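Local coordinates for protein Non-reducing end alpha-L-arabinofuranosidase BoGH43B (Bacteroides ovatus, PDB 5JOZ) that hydrolyses terminal non-reducing alpha-L-arabinofuranoside residues from the side branches of xyloglucan, converting its S units to X units during periplasmic polysaccharide breakdown, at residues H55-R59 with P60-P64; T337-P340 with G341-R344; I403-N407 with G408-A412. All coordinates share one frame; numbering follows the deposited sequence.

Interaction 1. Residues H55-R59 with P60-P64; sequences HALSR and PENNP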
loop_
_atom_site.group_PDB
_atom_site.type_symbol
_atom_site.label_atom_id
_atom_site.label_comp_id
_atom_site.label_asym_id
_atom_site.label_seq_id
_atom_site.Cartn_x
_atom_site.Cartn_y
_atom_site.Cartn_z
ATOM N N HIS A 55 -6.940 -9.811 -2.370
ATOM C CA HIS A 55 -7.104 -8.390 -2.636
ATOM C C HIS A 55 -8.578 -8.143 -2.918
ATOM O O HIS A 55 -9.239 -8.972 -3.544
ATOM C CB HIS A 55 -6.236 -7.978 -3.829
ATOM C CG HIS A 55 -4.774 -8.222 -3.621
ATOM N ND1 HIS A 55 -4.216 -9.479 -3.690
ATOM C CD2 HIS A 55 -3.757 -7.376 -3.330
ATOM C CE1 HIS A 55 -2.922 -9.399 -3.432
ATOM N NE2 HIS A 55 -2.618 -8.133 -3.221
ATOM N N ALA A 56 -9.103 -7.016 -2.452
ATOM C CA ALA A 56 -10.504 -6.684 -2.703
ATOM C C ALA A 56 -10.744 -6.494 -4.193
ATOM O O ALA A 56 -11.796 -6.862 -4.701
ATOM C CB ALA A 56 -10.916 -5.439 -1.950
ATOM N N LEU A 57 -9.751 -5.932 -4.882
ATOM C CA LEU A 57 -9.862 -5.602 -6.297
ATOM C C LEU A 57 -8.835 -6.406 -7.127
ATOM O O LEU A 57 -7.820 -5.875 -7.611
ATOM C CB LEU A 57 -9.729 -4.078 -6.477
ATOM C CG LEU A 57 -10.482 -3.158 -5.487
ATOM C CD1 LEU A 57 -10.194 -1.712 -5.834
ATOM C CD2 LEU A 57 -11.998 -3.404 -5.462
ATOM N N SER A 58 -9.146 -7.694 -7.286
ATOM C CA SER A 58 -8.315 -8.669 -8.012
ATOM C C SER A 58 -8.633 -8.812 -9.517
ATOM O O SER A 58 -8.023 -9.657 -10.186
ATOM C CB SER A 58 -8.444 -10.059 -7.359
ATOM O OG SER A 58 -8.097 -10.046 -5.980
ATOM N N ARG A 59 -9.571 -8.019 -10.047
ATOM C CA ARG A 59 -9.958 -8.113 -11.462
ATOM C C ARG A 59 -10.002 -6.724 -12.100
ATOM O O ARG A 59 -10.213 -5.738 -11.405
ATOM C CB ARG A 59 -11.323 -8.815 -11.590
ATOM C CG ARG A 59 -11.313 -10.264 -11.092
ATOM C CD ARG A 59 -12.608 -11.022 -11.383
ATOM N NE ARG A 59 -13.825 -10.270 -11.039
ATOM C CZ ARG A 59 -14.321 -10.107 -9.811
ATOM N NH1 ARG A 59 -13.711 -10.616 -8.738
ATOM N NH2 ARG A 59 -15.443 -9.411 -9.642
ATOM N N PRO A 60 -9.814 -6.638 -13.428
ATOM C CA PRO A 60 -9.876 -5.320 -14.087
ATOM C C PRO A 60 -11.251 -4.599 -14.030
ATOM O O PRO A 60 -11.297 -3.370 -14.089
ATOM C CB PRO A 60 -9.473 -5.625 -15.542
ATOM C CG PRO A 60 -9.666 -7.096 -15.729
ATOM C CD PRO A 60 -9.510 -7.732 -14.379
ATOM N N GLU A 61 -12.350 -5.337 -13.922
ATOM C CA GLU A 61 -13.674 -4.685 -13.863
ATOM C C GLU A 61 -13.955 -4.001 -12.516
ATOM O O GLU A 61 -14.693 -3.023 -12.482
ATOM C CB GLU A 61 -14.819 -5.625 -14.280
ATOM C CG GLU A 61 -14.997 -6.891 -13.452
ATOM C CD GLU A 61 -14.491 -8.161 -14.129
ATOM O OE1 GLU A 61 -13.412 -8.127 -14.776
ATOM O OE2 GLU A 61 -15.180 -9.202 -13.989
ATOM N N ASN A 62 -13.358 -4.496 -11.425
ATOM C CA ASN A 62 -13.431 -3.808 -10.115
ATOM C C ASN A 62 -12.202 -2.949 -9.730
ATOM O O ASN A 62 -12.217 -2.331 -8.672
ATOM C CB ASN A 62 -13.872 -4.751 -8.964
ATOM C CG ASN A 62 -12.911 -5.900 -8.697
ATOM O OD1 ASN A 62 -11.743 -5.868 -9.068
ATOM N ND2 ASN A 62 -13.418 -6.937 -8.033
ATOM N N ASN A 63 -11.162 -2.903 -10.569
ATOM C CA ASN A 63 -10.100 -1.886 -10.435
ATOM C C ASN A 63 -9.734 -1.319 -11.816
ATOM O O ASN A 63 -8.688 -1.656 -12.376
ATOM C CB ASN A 63 -8.850 -2.449 -9.703
ATOM C CG ASN A 63 -7.998 -1.363 -8.999
ATOM O OD1 ASN A 63 -8.303 -0.168 -9.032
ATOM N ND2 ASN A 63 -6.917 -1.794 -8.355
ATOM N N PRO A 64 -10.607 -0.459 -12.377
ATOM C CA PRO A 64 -10.253 0.261 -13.615
ATOM C C PRO A 64 -9.179 1.315 -13.353
ATOM O O PRO A 64 -9.433 2.275 -12.622
ATOM C CB PRO A 64 -11.578 0.917 -14.042
ATOM C CG PRO A 64 -12.403 0.991 -12.803
ATOM C CD PRO A 64 -11.985 -0.164 -11.936
HETATM O O HOH W 1 -11.579 -8.873 -6.517
#
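R59 and N62 close a tight bend in which the chain folds back on itself, bringing the CA atoms of L57 and N62 to 5.5 Å. Weak backbone bonds run from N62 N and N63 N to R59 O, while the amide of N62 returns the grip, its OD1 accepting R59 N at 3.2 Å. With CG set between backbone N and carbonyl carbon, chi1 63° turns the N62 amide back toward R59 N. Its ND2 lies above one face of the R59 guanidinium, 3.6 Å from R59 NH2, and donates to S115 O and to a water that also joins A56 O and S58 N. At the guanidinium edge, E61 OE2 makes a weak but nearly straight salt bridge to R59 NE (3.4 Å), the two planes nearly perpendicular; the stronger partner of R59 is D116. L57 CB packs on N63 CB at 3.7 Å, and L57 CD2 approaches N62 O. An alanine in place of N62 would probably leave R59 N without its acceptor and S115 O and the water without the ND2 donor, freeing the bend to open. This bend, held by the asparagine amide, lies in the link between blades, from strand 51-55 to strand 74-83, of the five-bladed beta-propeller of family 43.

Interaction 2. Residues T337-P340 with G341-R344; sequences TEKP and GSLR. With CA (calcium ion), chain C.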
loop_
_atom_site.group_PDB
_atom_site.type_symbol
_atom_site.label_atom_id
_atom_site.label_comp_id
_atom_site.label_asym_id
_atom_site.label_seq_id
_atom_site.Cartn_x
_atom_site.Cartn_y
_atom_site.Cartn_z
ATOM N N THR A 337 3.303 -20.443 -17.162
ATOM C CA THR A 337 2.931 -21.663 -17.899
ATOM C C THR A 337 3.917 -22.022 -19.006
ATOM O O THR A 337 4.226 -23.187 -19.220
ATOM C CB THR A 337 1.587 -21.438 -18.636
ATOM O OG1 THR A 337 0.617 -20.950 -17.720
ATOM C CG2 THR A 337 1.072 -22.723 -19.289
ATOM N N GLU A 338 4.369 -20.986 -19.713
ATOM C CA GLU A 338 4.994 -21.091 -21.023
ATOM C C GLU A 338 6.440 -21.591 -20.940
ATOM O O GLU A 338 6.912 -22.298 -21.838
ATOM C CB GLU A 338 4.931 -19.714 -21.672
ATOM C CG GLU A 338 5.362 -19.631 -23.122
ATOM C CD GLU A 338 5.049 -18.272 -23.743
ATOM O OE1 GLU A 338 3.942 -17.724 -23.473
ATOM O OE2 GLU A 338 5.908 -17.754 -24.505
ATOM N N LYS A 339 7.142 -21.211 -19.871
ATOM C CA LYS A 339 8.404 -21.851 -19.501
ATOM C C LYS A 339 8.294 -22.305 -18.048
ATOM O O LYS A 339 8.707 -21.576 -17.154
ATOM C CB LYS A 339 9.580 -20.895 -19.703
ATOM C CG LYS A 339 10.957 -21.465 -19.357
ATOM C CD LYS A 339 11.378 -22.595 -20.291
ATOM C CE LYS A 339 12.700 -23.233 -19.873
ATOM N NZ LYS A 339 13.836 -22.278 -19.918
ATOM N N PRO A 340 7.730 -23.511 -17.804
ATOM C CA PRO A 340 7.535 -23.984 -16.423
ATOM C C PRO A 340 8.798 -23.854 -15.582
ATOM O O PRO A 340 9.881 -24.199 -16.046
ATOM C CB PRO A 340 7.152 -25.466 -16.589
ATOM C CG PRO A 340 6.676 -25.604 -18.009
ATOM C CD PRO A 340 7.360 -24.534 -18.804
ATOM N N GLY A 341 8.655 -23.325 -14.374
ATOM C CA GLY A 341 9.797 -23.099 -13.486
ATOM C C GLY A 341 10.396 -21.718 -13.618
ATOM O O GLY A 341 11.297 -21.360 -12.852
ATOM N N SER A 342 9.897 -20.928 -14.568
ATOM C CA SER A 342 10.346 -19.556 -14.727
ATOM C C SER A 342 9.161 -18.613 -14.835
ATOM O O SER A 342 8.110 -18.999 -15.357
ATOM C CB SER A 342 11.210 -19.423 -15.979
ATOM O OG SER A 342 12.477 -19.989 -15.774
ATOM N N LEU A 343 9.329 -17.381 -14.351
ATOM C CA LEU A 343 8.420 -16.296 -14.736
ATOM C C LEU A 343 8.943 -15.677 -16.029
ATOM O O LEU A 343 10.027 -15.081 -16.039
ATOM C CB LEU A 343 8.314 -15.225 -13.655
ATOM C CG LEU A 343 7.443 -14.019 -14.034
ATOM C CD1 LEU A 343 5.984 -14.362 -14.318
ATOM C CD2 LEU A 343 7.548 -13.001 -12.926
ATOM N N ARG A 344 8.172 -15.829 -17.106
ATOM C CA ARG A 344 8.507 -15.255 -18.406
ATOM C C ARG A 344 7.880 -13.874 -18.531
ATOM O O ARG A 344 6.655 -13.735 -18.483
ATOM C CB ARG A 344 8.000 -16.156 -19.524
ATOM C CG ARG A 344 8.263 -15.630 -20.926
ATOM C CD ARG A 344 8.314 -16.738 -21.970
ATOM N NE ARG A 344 9.537 -17.543 -21.866
ATOM C CZ ARG A 344 9.813 -18.604 -22.616
ATOM N NH1 ARG A 344 8.961 -19.028 -23.542
ATOM N NH2 ARG A 344 10.954 -19.259 -22.441
HETATM CA CA CA C . 12.570 -21.597 -10.899
HETATM O O HOH W 2 6.857 -19.351 -17.787
HETATM O O HOH W 3 12.403 -22.623 -16.080
HETATM O O HOH W 4 14.106 -21.811 -9.068
HETATM O O HOH W 5 12.013 -23.947 -10.697
#
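K339 and S342 bracket a type II beta turn, closed by S342 N donating to K339 O at 2.9 Å in the carbonyl plane. G341 occupies the third position with phi 92°, where a CB would collide with P340 O, so the turn calls for glycine. Outside the turn, R344 reaches back over the preceding loop. Its CG stands anti to the backbone N (chi1 178°), and a bend at chi3 lays the guanidinium against K339, whose CB sits over one face, 3.5 Å from R344 NH2. E338 comes at the edge instead: its extended chain brings OE2 into the guanidinium plane, 3.4 Å from R344 NH1, in a straight but weak salt bridge, with carboxylate and guanidinium almost perpendicular. Both charges have stronger partners, K346 for E338 and D497 for R344, so the arginine joins the loop to strand 496-505. K339 CG, anti to its own backbone N, meets S342 CB at 4.0 Å; the bend at chi2 comes beyond it. Two waters bridge across the turn, one accepting from K339 N and donating to S342 O, the other linking P340 O with S342 OG. The turn presents G341 O to the calcium ion at 2.3 Å, alongside two waters, D313 O and D499 OD1. It thus forms part of a calcium site on the concanavalin A-like beta-sandwich domain, whose strand 343-345 pairs with strand 496-505.

Interaction 3. Residues I403-N407 with G408-A412; sequences ITERN and GQRVA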
loop_
_atom_site.group_PDB
_atom_site.type_symbol
_atom_site.label_atom_id
_atom_site.label_comp_id
_atom_site.label_asym_id
_atom_site.label_seq_id
_atom_site.Cartn_x
_atom_site.Cartn_y
_atom_site.Cartn_z
ATOM N N ILE A 403 19.671 -5.597 -18.240
ATOM C CA ILE A 403 20.468 -6.213 -19.277
ATOM C C ILE A 403 19.973 -5.647 -20.591
ATOM O O ILE A 403 18.762 -5.666 -20.853
ATOM C CB ILE A 403 20.273 -7.742 -19.333
ATOM C CG1 ILE A 403 20.695 -8.377 -18.014
ATOM C CG2 ILE A 403 21.058 -8.351 -20.509
ATOM C CD1 ILE A 403 20.268 -9.814 -17.878
ATOM N N THR A 404 20.912 -5.173 -21.413
ATOM C CA THR A 404 20.621 -4.584 -22.733
ATOM C C THR A 404 21.823 -4.809 -23.678
ATOM O O THR A 404 22.762 -5.544 -23.327
ATOM C CB THR A 404 20.279 -3.077 -22.600
ATOM O OG1 THR A 404 19.894 -2.540 -23.871
ATOM C CG2 THR A 404 21.448 -2.286 -22.059
ATOM N N GLU A 405 21.790 -4.185 -24.858
ATOM C CA GLU A 405 22.860 -4.293 -25.853
ATOM C C GLU A 405 23.399 -2.890 -26.117
ATOM O O GLU A 405 22.635 -1.967 -26.380
ATOM C CB GLU A 405 22.334 -4.936 -27.145
ATOM C CG GLU A 405 23.407 -5.446 -28.116
ATOM C CD GLU A 405 23.972 -6.827 -27.767
ATOM O OE1 GLU A 405 24.916 -7.266 -28.455
ATOM O OE2 GLU A 405 23.486 -7.490 -26.817
ATOM N N ARG A 406 24.712 -2.730 -26.017
ATOM C CA ARG A 406 25.366 -1.460 -26.271
ATOM C C ARG A 406 26.553 -1.708 -27.169
ATOM O O ARG A 406 27.440 -2.475 -26.820
ATOM C CB ARG A 406 25.832 -0.822 -24.954
ATOM C CG ARG A 406 24.716 -0.246 -24.090
ATOM C CD ARG A 406 24.106 1.016 -24.704
ATOM N NE ARG A 406 22.931 1.514 -23.981
ATOM C CZ ARG A 406 21.675 1.083 -24.124
ATOM N NH1 ARG A 406 21.361 0.092 -24.949
ATOM N NH2 ARG A 406 20.712 1.651 -23.417
ATOM N N ASN A 407 26.549 -1.073 -28.336
ATOM C CA ASN A 407 27.632 -1.192 -29.311
ATOM C C ASN A 407 28.034 -2.639 -29.602
ATOM O O ASN A 407 29.202 -3.014 -29.519
ATOM C CB ASN A 407 28.814 -0.332 -28.855
ATOM C CG ASN A 407 28.486 1.146 -28.901
ATOM O OD1 ASN A 407 27.804 1.609 -29.813
ATOM N ND2 ASN A 407 28.957 1.889 -27.919
ATOM N N GLY A 408 27.026 -3.448 -29.918
ATOM C CA GLY A 408 27.219 -4.871 -30.222
ATOM C C GLY A 408 27.735 -5.739 -29.087
ATOM O O GLY A 408 28.200 -6.854 -29.330
ATOM N N GLN A 409 27.674 -5.232 -27.855
ATOM C CA GLN A 409 28.027 -6.000 -26.667
ATOM C C GLN A 409 26.798 -6.065 -25.761
ATOM O O GLN A 409 26.073 -5.085 -25.585
ATOM C CB GLN A 409 29.182 -5.355 -25.913
ATOM C CG GLN A 409 30.514 -5.353 -26.655
ATOM C CD GLN A 409 31.661 -4.785 -25.819
ATOM O OE1 GLN A 409 31.454 -3.994 -24.899
ATOM N NE2 GLN A 409 32.880 -5.193 -26.137
ATOM N N ARG A 410 26.570 -7.238 -25.198
ATOM C CA ARG A 410 25.536 -7.421 -24.214
ATOM C C ARG A 410 26.107 -6.909 -22.916
ATOM O O ARG A 410 27.248 -7.231 -22.585
ATOM C CB ARG A 410 25.206 -8.892 -24.109
ATOM C CG ARG A 410 23.966 -9.207 -23.299
ATOM C CD ARG A 410 23.773 -10.708 -23.370
ATOM N NE ARG A 410 22.913 -11.221 -22.323
ATOM C CZ ARG A 410 23.252 -12.100 -21.385
ATOM N NH1 ARG A 410 24.468 -12.619 -21.301
ATOM N NH2 ARG A 410 22.330 -12.467 -20.510
ATOM N N VAL A 411 25.331 -6.111 -22.188
ATOM C CA VAL A 411 25.834 -5.419 -20.997
ATOM C C VAL A 411 24.830 -5.441 -19.847
ATOM O O VAL A 411 23.626 -5.610 -20.059
ATOM C CB VAL A 411 26.186 -3.940 -21.305
ATOM C CG1 VAL A 411 27.173 -3.843 -22.461
ATOM C CG2 VAL A 411 24.941 -3.111 -21.621
ATOM N N ALA A 412 25.348 -5.247 -18.639
ATOM C CA ALA A 412 24.533 -4.945 -17.473
ATOM C C ALA A 412 24.617 -3.442 -17.251
ATOM O O ALA A 412 25.700 -2.869 -17.327
ATOM C CB ALA A 412 25.040 -5.692 -16.261
#
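E405 CG stands anti to the backbone N (chi1 -164°), and a bend at chi2 (82°) folds the carboxylate back across the neighbouring strand. There OE2 lies 3.3 Å from R410 CA and OE1 the same distance from G408 C, so the group rests on the backbone of 408-410 and not on the R410 guanidinium. R410 itself runs extended along that face, passing I403 CG2 with its NE at 3.9 Å, and its nitrogens donate to the carbonyl oxygens of F378, P431 and G434. The two strands form a beta hairpin with a two-residue type I' turn, N407 and G408 at its corners with positive phi, at the tip of strands 397-406 and 409-418 in the concanavalin A-like sandwich. T404 and V411 make a hydrogen-bonded pair, V411 N to T404 O at 2.9 Å, as do R406 and Q409, R406 N donating to Q409 O at 2.8 Å with an N-H...O angle of 167°. On the face bearing these four residues, T404 CG2 and V411 CG2 lie side by side, 3.6 Å apart. The R406 side chain crosses V411 at about a right angle, R406 CG 3.8 Å from V411 CG2, while its guanidinium turns back, one face over T404 CG2, to give NH1 to E405 O at 2.8 Å.

The three contacts follow one another along the chain without touching. Interaction 1 belongs to the family 43 catalytic domain, whereas interactions 2 and 3 share the concanavalin A-like domain, their centres about 24 Å apart and nearest atoms about 12 Å. They belong to different sheets of it: strand 343-345, on which interaction 2 ends, pairs with 496-505, while the hairpin of interaction 3 pairs with 389-392 and 421-429. Interaction 1 is about 25 Å from interaction 2 and about 38 Å from interaction 3, centre to centre, yet N63 O in it accepts a hydrogen bond from N328 ND2 of the second domain. None includes the inferred proton acceptor D16 and donor E176, or D126, which probably tunes the donor; only interaction 2 contributes to the calcium site.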